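Local atomic coordinates of putative transcriptional regulator, sugar-binding family (Arthrobacter aurescens, PDB entry 3NZE), a protein that probably regulates transcription as a member of the SorC family, pairing DNA binding with a sugar-binding domain, here the crystallised part. Residues P10-Q15 with A256-L261; Q15-N18 with V22-H25; R41-A46 with L68-R73; Q87-G92 with V192-F197; R226-S231 with N237-A242. One frame throughout, in Å; residues are numbered along the deposited sequence. Where two conformers were deposited one is given.

Contact 1 (P10-Q15 with A256-L261); sequences PELESQ and ASARRL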
# COMPACT_ATOMS: atom_id res chain seq x y z
N PRO A 10 -5.76 -21.06 8.82
CA PRO A 10 -4.72 -21.82 8.12
C PRO A 10 -5.21 -22.46 6.83
O PRO A 10 -4.44 -22.56 5.87
CB PRO A 10 -4.32 -22.89 9.14
CG PRO A 10 -4.61 -22.26 10.46
CD PRO A 10 -5.85 -21.45 10.24
N GLU A 11 -6.47 -22.89 6.78
CA GLU A 11 -6.99 -23.49 5.56
C GLU A 11 -7.19 -22.41 4.49
O GLU A 11 -6.92 -22.63 3.31
CB GLU A 11 -8.29 -24.26 5.83
CG GLU A 11 -8.10 -25.54 6.64
CD GLU A 11 -9.41 -26.23 6.98
OE1 GLU A 11 -10.33 -25.55 7.51
OE2 GLU A 11 -9.52 -27.45 6.74
N LEU A 12 -7.64 -21.24 4.93
CA LEU A 12 -7.77 -20.11 4.02
C LEU A 12 -6.39 -19.67 3.50
O LEU A 12 -6.26 -19.28 2.34
CB LEU A 12 -8.51 -18.94 4.69
CG LEU A 12 -9.99 -19.23 4.98
CD1 LEU A 12 -10.56 -18.23 5.98
CD2 LEU A 12 -10.79 -19.22 3.69
N GLU A 13 -5.38 -19.72 4.37
CA GLU A 13 -4.03 -19.36 3.95
C GLU A 13 -3.58 -20.30 2.84
O GLU A 13 -3.04 -19.86 1.83
CB GLU A 13 -3.05 -19.41 5.13
CG GLU A 13 -3.31 -18.29 6.13
CD GLU A 13 -2.55 -18.44 7.43
OE1 GLU A 13 -1.88 -19.48 7.63
OE2 GLU A 13 -2.63 -17.51 8.26
N SER A 14 -3.83 -21.59 3.04
CA SER A 14 -3.44 -22.57 2.04
C SER A 14 -4.11 -22.29 0.71
O SER A 14 -3.47 -22.33 -0.35
CB SER A 14 -3.79 -23.98 2.51
OG SER A 14 -3.36 -24.92 1.55
N GLN A 15 -5.41 -22.01 0.75
CA GLN A 15 -6.15 -21.76 -0.47
C GLN A 15 -5.63 -20.54 -1.21
O GLN A 15 -5.45 -20.57 -2.42
CB GLN A 15 -7.65 -21.66 -0.19
CG GLN A 15 -8.22 -22.98 0.32
CD GLN A 15 -9.58 -22.85 0.98
OE1 GLN A 15 -10.42 -22.06 0.55
NE2 GLN A 15 -9.81 -23.64 2.02
N ALA A 256 -12.63 -12.24 6.98
CA ALA A 256 -13.75 -12.00 6.06
C ALA A 256 -13.28 -11.70 4.64
O ALA A 256 -13.84 -12.23 3.67
CB ALA A 256 -14.65 -10.88 6.57
N SER A 257 -12.25 -10.86 4.52
CA SER A 257 -11.67 -10.57 3.21
C SER A 257 -11.11 -11.83 2.57
O SER A 257 -11.22 -12.02 1.37
CB SER A 257 -10.56 -9.51 3.32
OG SER A 257 -11.07 -8.26 3.76
N ALA A 258 -10.50 -12.71 3.38
CA ALA A 258 -9.90 -13.92 2.82
C ALA A 258 -10.98 -14.85 2.28
O ALA A 258 -10.80 -15.47 1.24
CB ALA A 258 -9.05 -14.63 3.86
N ARG A 259 -12.10 -14.91 2.99
CA ARG A 259 -13.21 -15.75 2.54
C ARG A 259 -13.79 -15.24 1.22
O ARG A 259 -14.17 -16.03 0.35
CB ARG A 259 -14.29 -15.82 3.62
CG ARG A 259 -13.89 -16.69 4.82
CD ARG A 259 -15.05 -16.88 5.80
NE ARG A 259 -14.60 -17.28 7.13
CZ ARG A 259 -14.16 -18.51 7.43
NH1 ARG A 259 -14.10 -19.45 6.49
NH2 ARG A 259 -13.77 -18.79 8.67
N ARG A 260 -13.83 -13.92 1.07
CA ARG A 260 -14.30 -13.31 -0.16
C ARG A 260 -13.30 -13.64 -1.27
O ARG A 260 -13.68 -13.91 -2.41
CB ARG A 260 -14.41 -11.79 0.00
CG ARG A 260 -15.80 -11.25 -0.27
CD ARG A 260 -15.73 -9.84 -0.83
NE ARG A 260 -17.02 -9.36 -1.29
CZ ARG A 260 -17.19 -8.25 -2.01
NH1 ARG A 260 -16.15 -7.51 -2.35
NH2 ARG A 260 -18.41 -7.89 -2.39
N LEU A 261 -12.02 -13.61 -0.92
CA LEU A 261 -10.96 -13.78 -1.90
C LEU A 261 -10.97 -15.18 -2.50
O LEU A 261 -10.62 -15.36 -3.67
CB LEU A 261 -9.60 -13.44 -1.27
CG LEU A 261 -8.42 -13.25 -2.21
CD1 LEU A 261 -8.66 -12.10 -3.19
CD2 LEU A 261 -7.14 -13.01 -1.42
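L12 reaches from helix 9-20 to A258 and R259 of helix 255-261, and its side chain makes all of the first segment's contacts, from root to tip. At the root, L12 CB faces A258 CB at 4.4 Å, a loose methylene-to-methyl contact at the level where the two backbones come nearest. L12 CG then stands opposite the carbonyl carbon (chi1 -68°), which aims both methyls at the shaft and head of R259. The CD2 branch comes only to R259 CG, at 4.2 Å. CD1 goes further: it lies 3.8 Å from R259 CG and also sits over one face of the guanidinium, offset toward its rim, 3.8 Å from R259 NH1. The two side chains cross at about a right angle. In this Rossmann-like domain the helices lie side by side against edge strand 23-27, where V26 touches both L12 and A258; the first and last helices of the chain are neighbours there. R259's charge is answered beyond the leucine: NH2 forms a salt bridge with E255 and a hydrogen bond to the carbonyl of D7, two bonds that help fix the orientation of the head whose face CD1 covers.

Contact 2 (Q15-N18 with V22-H25); sequences QIRN and VDVH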
# COMPACT_ATOMS: atom_id res chain seq x y z
N GLN A 15 -5.41 -22.01 0.75
CA GLN A 15 -6.15 -21.76 -0.47
C GLN A 15 -5.63 -20.54 -1.21
O GLN A 15 -5.45 -20.57 -2.42
CB GLN A 15 -7.65 -21.66 -0.19
CG GLN A 15 -8.22 -22.98 0.32
CD GLN A 15 -9.58 -22.85 0.98
OE1 GLN A 15 -10.42 -22.06 0.55
NE2 GLN A 15 -9.81 -23.64 2.02
N ILE A 16 -5.38 -19.45 -0.48
CA ILE A 16 -4.87 -18.23 -1.09
C ILE A 16 -3.45 -18.43 -1.62
O ILE A 16 -3.12 -17.97 -2.72
CB ILE A 16 -4.93 -17.06 -0.09
CG1 ILE A 16 -6.40 -16.73 0.21
CG2 ILE A 16 -4.18 -15.84 -0.63
CD1 ILE A 16 -6.60 -15.82 1.43
N ARG A 17 -2.60 -19.10 -0.85
CA ARG A 17 -1.24 -19.41 -1.31
C ARG A 17 -1.28 -20.12 -2.65
O ARG A 17 -0.55 -19.77 -3.59
CB ARG A 17 -0.53 -20.33 -0.31
CG ARG A 17 0.46 -19.66 0.60
CD ARG A 17 1.46 -20.68 1.15
NE ARG A 17 0.80 -21.82 1.78
CZ ARG A 17 0.36 -21.84 3.03
NH1 ARG A 17 -0.21 -22.94 3.52
NH2 ARG A 17 0.49 -20.78 3.81
N ASN A 18 -2.11 -21.14 -2.74
CA ASN A 18 -2.17 -21.97 -3.95
C ASN A 18 -2.81 -21.26 -5.13
O ASN A 18 -2.40 -21.45 -6.28
CB ASN A 18 -2.87 -23.30 -3.66
CG ASN A 18 -2.01 -24.22 -2.81
OD1 ASN A 18 -0.79 -24.13 -2.84
ND2 ASN A 18 -2.65 -25.09 -2.03
N VAL A 22 1.10 -16.15 -3.39
CA VAL A 22 1.74 -15.25 -2.43
C VAL A 22 1.77 -15.94 -1.07
O VAL A 22 0.96 -16.82 -0.80
CB VAL A 22 0.98 -13.92 -2.26
CG1 VAL A 22 1.05 -13.12 -3.53
CG2 VAL A 22 -0.46 -14.19 -1.83
N ASP A 23 2.73 -15.56 -0.23
CA ASP A 23 2.69 -16.00 1.15
C ASP A 23 1.61 -15.18 1.84
O ASP A 23 1.39 -14.02 1.48
CB ASP A 23 4.07 -15.89 1.81
CG ASP A 23 5.00 -17.03 1.40
OD1 ASP A 23 4.81 -18.15 1.90
OD2 ASP A 23 5.91 -16.82 0.57
N VAL A 24 0.92 -15.78 2.80
CA VAL A 24 -0.25 -15.12 3.38
C VAL A 24 -0.47 -15.43 4.85
O VAL A 24 -0.22 -16.54 5.32
CB VAL A 24 -1.52 -15.49 2.57
CG1 VAL A 24 -1.70 -16.98 2.52
CG2 VAL A 24 -2.77 -14.81 3.16
N HIS A 25 -0.93 -14.41 5.58
CA HIS A 25 -1.36 -14.53 6.96
C HIS A 25 -2.81 -14.06 7.04
O HIS A 25 -3.10 -12.89 6.74
CB HIS A 25 -0.50 -13.68 7.89
CG HIS A 25 0.87 -14.24 8.11
ND1 HIS A 25 1.94 -13.95 7.29
CD2 HIS A 25 1.35 -15.08 9.06
CE1 HIS A 25 3.01 -14.58 7.72
NE2 HIS A 25 2.68 -15.28 8.80
O HOH W 1 2.14 -18.42 3.55
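I16 and V24 meet at about a right angle, while R17 runs obliquely past the same valine. V24 points toward the helix. Its CG1 sits between backbone N and carbonyl carbon (chi1 56°), and from there it enters the angle between the two helical residues, 4.2 Å from I16 CB and 3.9 Å from R17 CG. I16 turns its CG2 branch toward the strand, where it meets V22 CG2 at 4.2 Å; on its other side I16 packs on A258 and L261 of the last helix. R17 lies on the exposed side. Its root is pressed on the carbonyl of V22: CA approaches V22 O at 3.4 Å in a CH...O contact with an angle of 155° at the hydrogen, and CG comes closer still. Past CG the arginine bends at chi3 (-53°), which turns the guanidinium away from V22 and along the strand. There one water, lying in the guanidinium plane at its edge, accepts from R17 NH2 at 2.9 Å and from V24 N at 3.0 Å, and donates to D23 OD1 at 3.2 Å. R17 and D23 are bridged by this water; their charged atoms are not in contact. Helix 9-20 thus turns into strand 23-27 and packs on it, and this strand pairs in parallel with strand 250-254 in the sheet of a Rossmann-like domain.

Contact 3 (R41-A46 with L68-R73); sequences RVAMQA and LSAVSR
A43 is pushed directly into the backbone of the opposite helix at A70 and V71. Its CB lies 3.5 Å from both A70 C and V71 N, so the methyl rests on the peptide between them, and A43 CB meets A70 CB at 3.6 Å. The CA atoms of A43 and V71 are just 4.5 Å apart, where the short helical segments pass at 7.9 Å between axes and cross at -59°. Deeper in, V71 completes the tight part. With its CG2 anti to the carbonyl carbon and CG1 anti to the backbone N (chi1 172°), V71 directs the CG2 methyl between two alanines one helical turn apart: 4.0 Å from A43 CB and 4.1 Å from A46 CB. Along the outer margin the packing thins. The selenomethionine M44 and R73, both exposed, diverge from the interface; H74, just after the second segment, touches both A43 and M44. Away from the first helix, helix 66-73 turns a polar side toward helix 99-113: S72 OG donates to S69 O at 2.6 Å, a carbonyl that also receives R73 N, and S72 OG has R108 as a second partner. Helix 35-50 and helix 66-73 are successive, with strand 59-62 between them in the chain. Across the interface itself the side chains are only methyls and one isopropyl group, so the association is held by dispersion and burial of apolar surface, and the small alanines are what let two backbones approach so closely.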
# COMPACT_ATOMS: atom_id res chain seq x y z
N ARG A 41 -6.48 -4.97 14.22
CA ARG A 41 -6.04 -6.34 14.41
C ARG A 41 -5.26 -6.87 13.22
O ARG A 41 -4.30 -7.63 13.39
CB ARG A 41 -7.23 -7.24 14.73
CG ARG A 41 -7.66 -7.12 16.21
CD ARG A 41 -9.16 -7.11 16.37
NE ARG A 41 -9.53 -6.92 17.77
CZ ARG A 41 -9.73 -5.74 18.35
NH1 ARG A 41 -9.60 -4.61 17.66
NH2 ARG A 41 -10.07 -5.69 19.64
N VAL A 42 -5.67 -6.49 12.02
CA VAL A 42 -4.90 -6.85 10.83
C VAL A 42 -3.54 -6.18 10.93
O VAL A 42 -2.50 -6.79 10.65
CB VAL A 42 -5.62 -6.46 9.53
CG1 VAL A 42 -4.73 -6.74 8.31
CG2 VAL A 42 -6.94 -7.21 9.42
N ALA A 43 -3.54 -4.91 11.35
CA ALA A 43 -2.30 -4.15 11.42
C ALA A 43 -1.31 -4.73 12.42
O ALA A 43 -0.10 -4.70 12.19
CB ALA A 43 -2.60 -2.68 11.75
N MSE A 44 -1.82 -5.26 13.52
CA MSE A 44 -0.97 -5.93 14.50
C MSE A 44 -0.26 -7.14 13.89
O MSE A 44 0.93 -7.33 14.10
CB MSE A 44 -1.76 -6.40 15.71
CG MSE A 44 -2.07 -5.34 16.72
SE MSE A 44 -2.66 -6.16 18.37
CE MSE A 44 -1.00 -6.93 19.02
N GLN A 45 -1.00 -7.97 13.16
CA GLN A 45 -0.38 -9.12 12.54
C GLN A 45 0.62 -8.67 11.48
O GLN A 45 1.70 -9.25 11.33
CB GLN A 45 -1.43 -10.05 11.91
CG GLN A 45 -0.82 -11.21 11.13
CD GLN A 45 -0.03 -12.14 12.03
OE1 GLN A 45 -0.56 -12.67 13.00
NE2 GLN A 45 1.25 -12.33 11.71
N ALA A 46 0.27 -7.64 10.72
CA ALA A 46 1.18 -7.16 9.68
C ALA A 46 2.50 -6.71 10.31
O ALA A 46 3.58 -7.00 9.79
CB ALA A 46 0.53 -6.02 8.87
N LEU A 68 -1.46 1.84 6.46
CA LEU A 68 -0.09 1.91 6.93
C LEU A 68 0.05 2.69 8.24
O LEU A 68 0.95 2.43 9.04
CB LEU A 68 0.81 2.48 5.84
CG LEU A 68 1.68 1.41 5.17
CD1 LEU A 68 2.68 0.91 6.20
CD2 LEU A 68 0.83 0.26 4.63
N SER A 69 -0.86 3.63 8.47
CA SER A 69 -0.84 4.35 9.74
C SER A 69 -1.09 3.37 10.87
O SER A 69 -0.35 3.35 11.86
CB SER A 69 -1.92 5.43 9.76
OG SER A 69 -1.72 6.28 10.87
N ALA A 70 -2.12 2.54 10.72
CA ALA A 70 -2.42 1.52 11.73
C ALA A 70 -1.23 0.58 11.93
O ALA A 70 -0.85 0.28 13.06
CB ALA A 70 -3.67 0.76 11.36
N VAL A 71 -0.65 0.11 10.83
CA VAL A 71 0.54 -0.72 10.90
C VAL A 71 1.66 -0.04 11.69
O VAL A 71 2.29 -0.66 12.56
CB VAL A 71 1.03 -1.08 9.49
CG1 VAL A 71 2.39 -1.79 9.53
CG2 VAL A 71 -0.02 -1.93 8.78
N SER A 72 1.89 1.24 11.42
CA SER A 72 3.00 1.93 12.05
C SER A 72 2.83 2.02 13.56
O SER A 72 3.81 2.10 14.29
CB SER A 72 3.17 3.33 11.46
OG SER A 72 2.12 4.20 11.86
N ARG A 73 1.59 2.01 14.03
CA ARG A 73 1.33 2.07 15.46
C ARG A 73 1.65 0.77 16.19
O ARG A 73 1.77 0.76 17.41
CB ARG A 73 -0.12 2.48 15.73
CG ARG A 73 -0.42 3.91 15.33
CD ARG A 73 -1.82 4.31 15.75
NE ARG A 73 -2.19 5.60 15.18
CZ ARG A 73 -1.90 6.77 15.74
NH1 ARG A 73 -2.28 7.90 15.14
NH2 ARG A 73 -1.22 6.83 16.88

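Contact 4 (Q87-G92 with V192-F197); sequences QLNGAG and VATVFF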
# COMPACT_ATOMS: atom_id res chain seq x y z
N GLN A 87 9.64 7.36 1.87
CA GLN A 87 8.24 7.58 1.56
C GLN A 87 8.00 7.37 0.06
O GLN A 87 8.70 7.96 -0.76
CB GLN A 87 7.91 9.02 1.96
CG GLN A 87 6.47 9.45 1.80
CD GLN A 87 6.31 10.91 2.21
OE1 GLN A 87 7.15 11.45 2.93
NE2 GLN A 87 5.24 11.55 1.76
N LEU A 88 7.02 6.54 -0.30
CA LEU A 88 6.81 6.19 -1.72
C LEU A 88 5.81 7.07 -2.46
O LEU A 88 5.80 7.09 -3.69
CB LEU A 88 6.35 4.73 -1.83
CG LEU A 88 7.36 3.70 -1.33
CD1 LEU A 88 6.84 2.27 -1.60
CD2 LEU A 88 8.70 3.92 -2.00
N ASN A 89 4.97 7.79 -1.72
CA ASN A 89 3.96 8.65 -2.30
C ASN A 89 3.88 9.97 -1.56
O ASN A 89 4.16 10.02 -0.38
CB ASN A 89 2.58 7.97 -2.30
CG ASN A 89 2.17 7.47 -0.93
OD1 ASN A 89 2.97 6.90 -0.19
ND2 ASN A 89 0.90 7.66 -0.59
N GLY A 90 3.50 11.04 -2.26
CA GLY A 90 3.50 12.38 -1.69
C GLY A 90 2.39 12.59 -0.68
O GLY A 90 1.58 11.69 -0.43
N ALA A 91 2.34 13.78 -0.09
CA ALA A 91 1.33 14.06 0.94
C ALA A 91 0.90 15.51 0.89
O ALA A 91 1.71 16.39 0.59
CB ALA A 91 1.85 13.71 2.34
N GLY A 92 -0.36 15.76 1.23
CA GLY A 92 -0.90 17.11 1.19
C GLY A 92 -1.88 17.20 0.04
O GLY A 92 -1.48 17.24 -1.12
N VAL A 192 -2.25 0.93 -5.77
CA VAL A 192 -1.22 0.82 -4.75
C VAL A 192 -0.37 2.06 -4.87
O VAL A 192 0.10 2.40 -5.97
CB VAL A 192 -0.37 -0.42 -4.96
CG1 VAL A 192 0.94 -0.29 -4.20
CG2 VAL A 192 -1.14 -1.65 -4.51
N ALA A 193 -0.17 2.75 -3.75
CA ALA A 193 0.65 3.97 -3.70
C ALA A 193 0.17 5.06 -4.67
O ALA A 193 0.96 5.87 -5.17
CB ALA A 193 2.13 3.61 -3.97
N THR A 194 -1.14 5.08 -4.90
CA THR A 194 -1.81 6.01 -5.81
C THR A 194 -1.56 5.72 -7.30
O THR A 194 -1.89 6.54 -8.15
CB THR A 194 -1.57 7.52 -5.47
OG1 THR A 194 -0.30 7.97 -5.97
CG2 THR A 194 -1.67 7.76 -3.97
N VAL A 195 -1.01 4.55 -7.61
CA VAL A 195 -0.90 4.10 -9.00
C VAL A 195 -1.98 3.05 -9.26
O VAL A 195 -2.01 2.00 -8.62
CB VAL A 195 0.49 3.50 -9.33
CG1 VAL A 195 0.59 3.16 -10.83
CG2 VAL A 195 1.61 4.46 -8.95
N PHE A 196 -2.87 3.36 -10.19
CA PHE A 196 -4.08 2.57 -10.39
C PHE A 196 -3.90 1.40 -11.34
O PHE A 196 -2.99 1.38 -12.18
CB PHE A 196 -5.18 3.50 -10.92
CG PHE A 196 -5.54 4.60 -9.96
CD1 PHE A 196 -6.59 4.44 -9.08
CD2 PHE A 196 -4.81 5.78 -9.93
CE1 PHE A 196 -6.91 5.44 -8.17
CE2 PHE A 196 -5.13 6.80 -9.04
CZ PHE A 196 -6.19 6.62 -8.15
N PHE A 197 -4.77 0.40 -11.18
CA PHE A 197 -4.76 -0.78 -12.06
C PHE A 197 -6.17 -1.29 -12.34
O PHE A 197 -7.11 -0.93 -11.62
CB PHE A 197 -3.93 -1.89 -11.42
CG PHE A 197 -4.26 -2.12 -9.97
CD1 PHE A 197 -5.45 -2.73 -9.61
CD2 PHE A 197 -3.40 -1.69 -8.97
CE1 PHE A 197 -5.77 -2.95 -8.27
CE2 PHE A 197 -3.70 -1.89 -7.63
CZ PHE A 197 -4.90 -2.52 -7.28
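The flat amide of N89 is approached from off its plane by T194 CG2, 4.2 Å from N89 ND2; the methyl of A193 stands farther off on the same side and does not touch the amide. At the oxygen end, N89 OD1 receives the backbone N-H of W64, its main polar tie. N89 CB itself faces the turn, 3.9 Å from A193 O, and chi1 of 53°, with CG between the backbone N and carbonyl carbon, swings the amide so that ND2 reaches T194 and OD1 reaches W64. A second amide, that of Q87, braces the loop from within: its NE2 donates to N89 O at 2.8 Å, with an N-H...O angle of 151° and the acceptor 15° out of the amide plane, and its OE1 takes N-H groups of Q119 and F120. The loop follows parallel strand 84-87 of the Rossmann-like sheet, and the partner is the type I' turn V192-V195 that joins antiparallel strands 188-192 and 195-198 into a hairpin. Both central residues of that turn, A193 and T194, have left-handed backbone angles. T194 OG1 donates to A193 O at 2.6 Å and also bonds to S212 OG, while T213 of the same neighbouring loop holds G90 N.

Contact 5 (R226-S231 with N237-A242); sequences RICVVS and NGLQGA
C228 and V230, two residues apart on one face of strand 225-230, are the residues that reach L239 on the helix. The segment begins with R226, whose guanidinium leaves the contact and is tied by NE, NH1 and NH2 to the carbonyls of L247, G246 and V223. I227 then turns to the other face of the sheet, onto L53 and I252. C228 is the first to meet the helix: its SG, trans to the backbone N (chi1 179°), stands 4.2 Å from L239 CD1. V229 alternates back and packs on V42 and A46 of helix 35-50. V230 returns to the helix side and offers CG2, the methyl beside its backbone N, at 3.9 Å from L239 CD1. One leucine methyl therefore serves both strand residues, and the V230 and L239 side chains pass at a slant. S231 closes the segment against T38 and V42. This is the first half of a beta-alpha-beta unit: strand 225-230 leads into helix 236-244, and the chain then enters strand 250-254, whose L251 and L253 also touch L239. The strand lies between parallel neighbours 153-160 and 250-254, with helix 236-244 over one face and helix 35-50 over the other.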
# COMPACT_ATOMS: atom_id res chain seq x y z
N ARG A 226 7.44 -7.58 -1.08
CA ARG A 226 6.38 -6.59 -1.14
C ARG A 226 5.27 -7.02 -0.19
O ARG A 226 4.60 -8.03 -0.43
CB ARG A 226 5.84 -6.45 -2.57
CG ARG A 226 6.78 -5.73 -3.52
CD ARG A 226 7.53 -6.69 -4.40
NE ARG A 226 6.62 -7.48 -5.23
CZ ARG A 226 7.02 -8.47 -6.02
NH1 ARG A 226 6.13 -9.16 -6.73
NH2 ARG A 226 8.31 -8.78 -6.09
N ILE A 227 5.09 -6.27 0.88
CA ILE A 227 4.17 -6.66 1.94
C ILE A 227 2.90 -5.86 1.77
O ILE A 227 2.91 -4.63 1.87
CB ILE A 227 4.74 -6.41 3.36
CG1 ILE A 227 5.99 -7.25 3.61
CG2 ILE A 227 3.73 -6.78 4.42
CD1 ILE A 227 7.25 -6.70 3.00
N CYS A 228 1.82 -6.57 1.48
CA CYS A 228 0.54 -5.97 1.16
C CYS A 228 -0.43 -6.22 2.31
O CYS A 228 -0.63 -7.37 2.73
CB CYS A 228 0.01 -6.61 -0.13
SG CYS A 228 -1.60 -6.00 -0.64
N VAL A 229 -1.03 -5.15 2.83
CA VAL A 229 -1.87 -5.27 4.02
C VAL A 229 -3.26 -4.78 3.68
O VAL A 229 -3.42 -3.65 3.25
CB VAL A 229 -1.34 -4.44 5.19
CG1 VAL A 229 -2.22 -4.66 6.42
CG2 VAL A 229 0.13 -4.78 5.49
N VAL A 230 -4.26 -5.63 3.89
CA VAL A 230 -5.63 -5.31 3.52
C VAL A 230 -6.63 -5.61 4.63
O VAL A 230 -6.56 -6.66 5.25
CB VAL A 230 -6.02 -6.12 2.27
CG1 VAL A 230 -7.53 -6.11 2.08
CG2 VAL A 230 -5.31 -5.57 1.06
N SER A 231 -7.57 -4.70 4.86
CA SER A 231 -8.65 -4.96 5.81
C SER A 231 -9.99 -4.42 5.30
O SER A 231 -10.06 -3.29 4.80
CB SER A 231 -8.33 -4.36 7.18
OG SER A 231 -9.33 -4.71 8.12
N ASN A 237 -12.26 -5.98 -4.50
CA ASN A 237 -11.99 -5.70 -5.91
C ASN A 237 -10.59 -5.16 -6.14
O ASN A 237 -9.91 -5.56 -7.09
CB ASN A 237 -13.03 -4.73 -6.48
CG ASN A 237 -14.31 -5.43 -6.90
OD1 ASN A 237 -14.28 -6.60 -7.30
ND2 ASN A 237 -15.43 -4.73 -6.81
N GLY A 238 -10.16 -4.27 -5.25
CA GLY A 238 -8.84 -3.69 -5.33
C GLY A 238 -7.77 -4.74 -5.11
O GLY A 238 -6.77 -4.79 -5.82
N LEU A 239 -7.97 -5.58 -4.10
CA LEU A 239 -6.99 -6.62 -3.81
C LEU A 239 -6.86 -7.59 -4.97
O LEU A 239 -5.75 -7.99 -5.32
CB LEU A 239 -7.36 -7.39 -2.54
CG LEU A 239 -6.40 -8.53 -2.18
CD1 LEU A 239 -4.99 -8.01 -1.97
CD2 LEU A 239 -6.89 -9.27 -0.95
N GLN A 240 -7.98 -7.97 -5.56
CA GLN A 240 -7.95 -8.90 -6.69
C GLN A 240 -7.08 -8.36 -7.82
O GLN A 240 -6.28 -9.11 -8.41
CB GLN A 240 -9.36 -9.17 -7.22
CG GLN A 240 -10.12 -10.22 -6.43
CD GLN A 240 -11.52 -10.46 -6.99
OE1 GLN A 240 -12.35 -9.56 -7.02
NE2 GLN A 240 -11.77 -11.68 -7.44
N GLY A 241 -7.24 -7.08 -8.11
CA GLY A 241 -6.46 -6.42 -9.14
C GLY A 241 -4.98 -6.36 -8.78
O GLY A 241 -4.13 -6.56 -9.65
N ALA A 242 -4.68 -6.07 -7.52
CA ALA A 242 -3.28 -5.97 -7.11
C ALA A 242 -2.60 -7.32 -7.23
O ALA A 242 -1.43 -7.40 -7.60
CB ALA A 242 -3.16 -5.46 -5.69

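In the fold
Contacts 1 and 2 share Q15 and helix 9-20, with centres about 8 Å apart, at the edge of the sheet where the chain starts and ends. Contact 1 joins the first and last helices of the chain, so contacts 3, 4 and 5 all lie between its segments in sequence; contacts 2, 3, 4 and 5 close one after another. Contacts 3 and 5, centres about 14 Å apart, meet through V42 and A46 against V229 and V230. Contact 5 also touches contact 1, where L239 meets L261, and contact 4, where F197 packs on helix 236-244. Contact 4 lies farthest from contact 1, about 27 Å between centres. Contacts 2, 4 and 5 reach one mixed sheet, with helices 35-50 and 236-244 on opposite faces of strand 225-230.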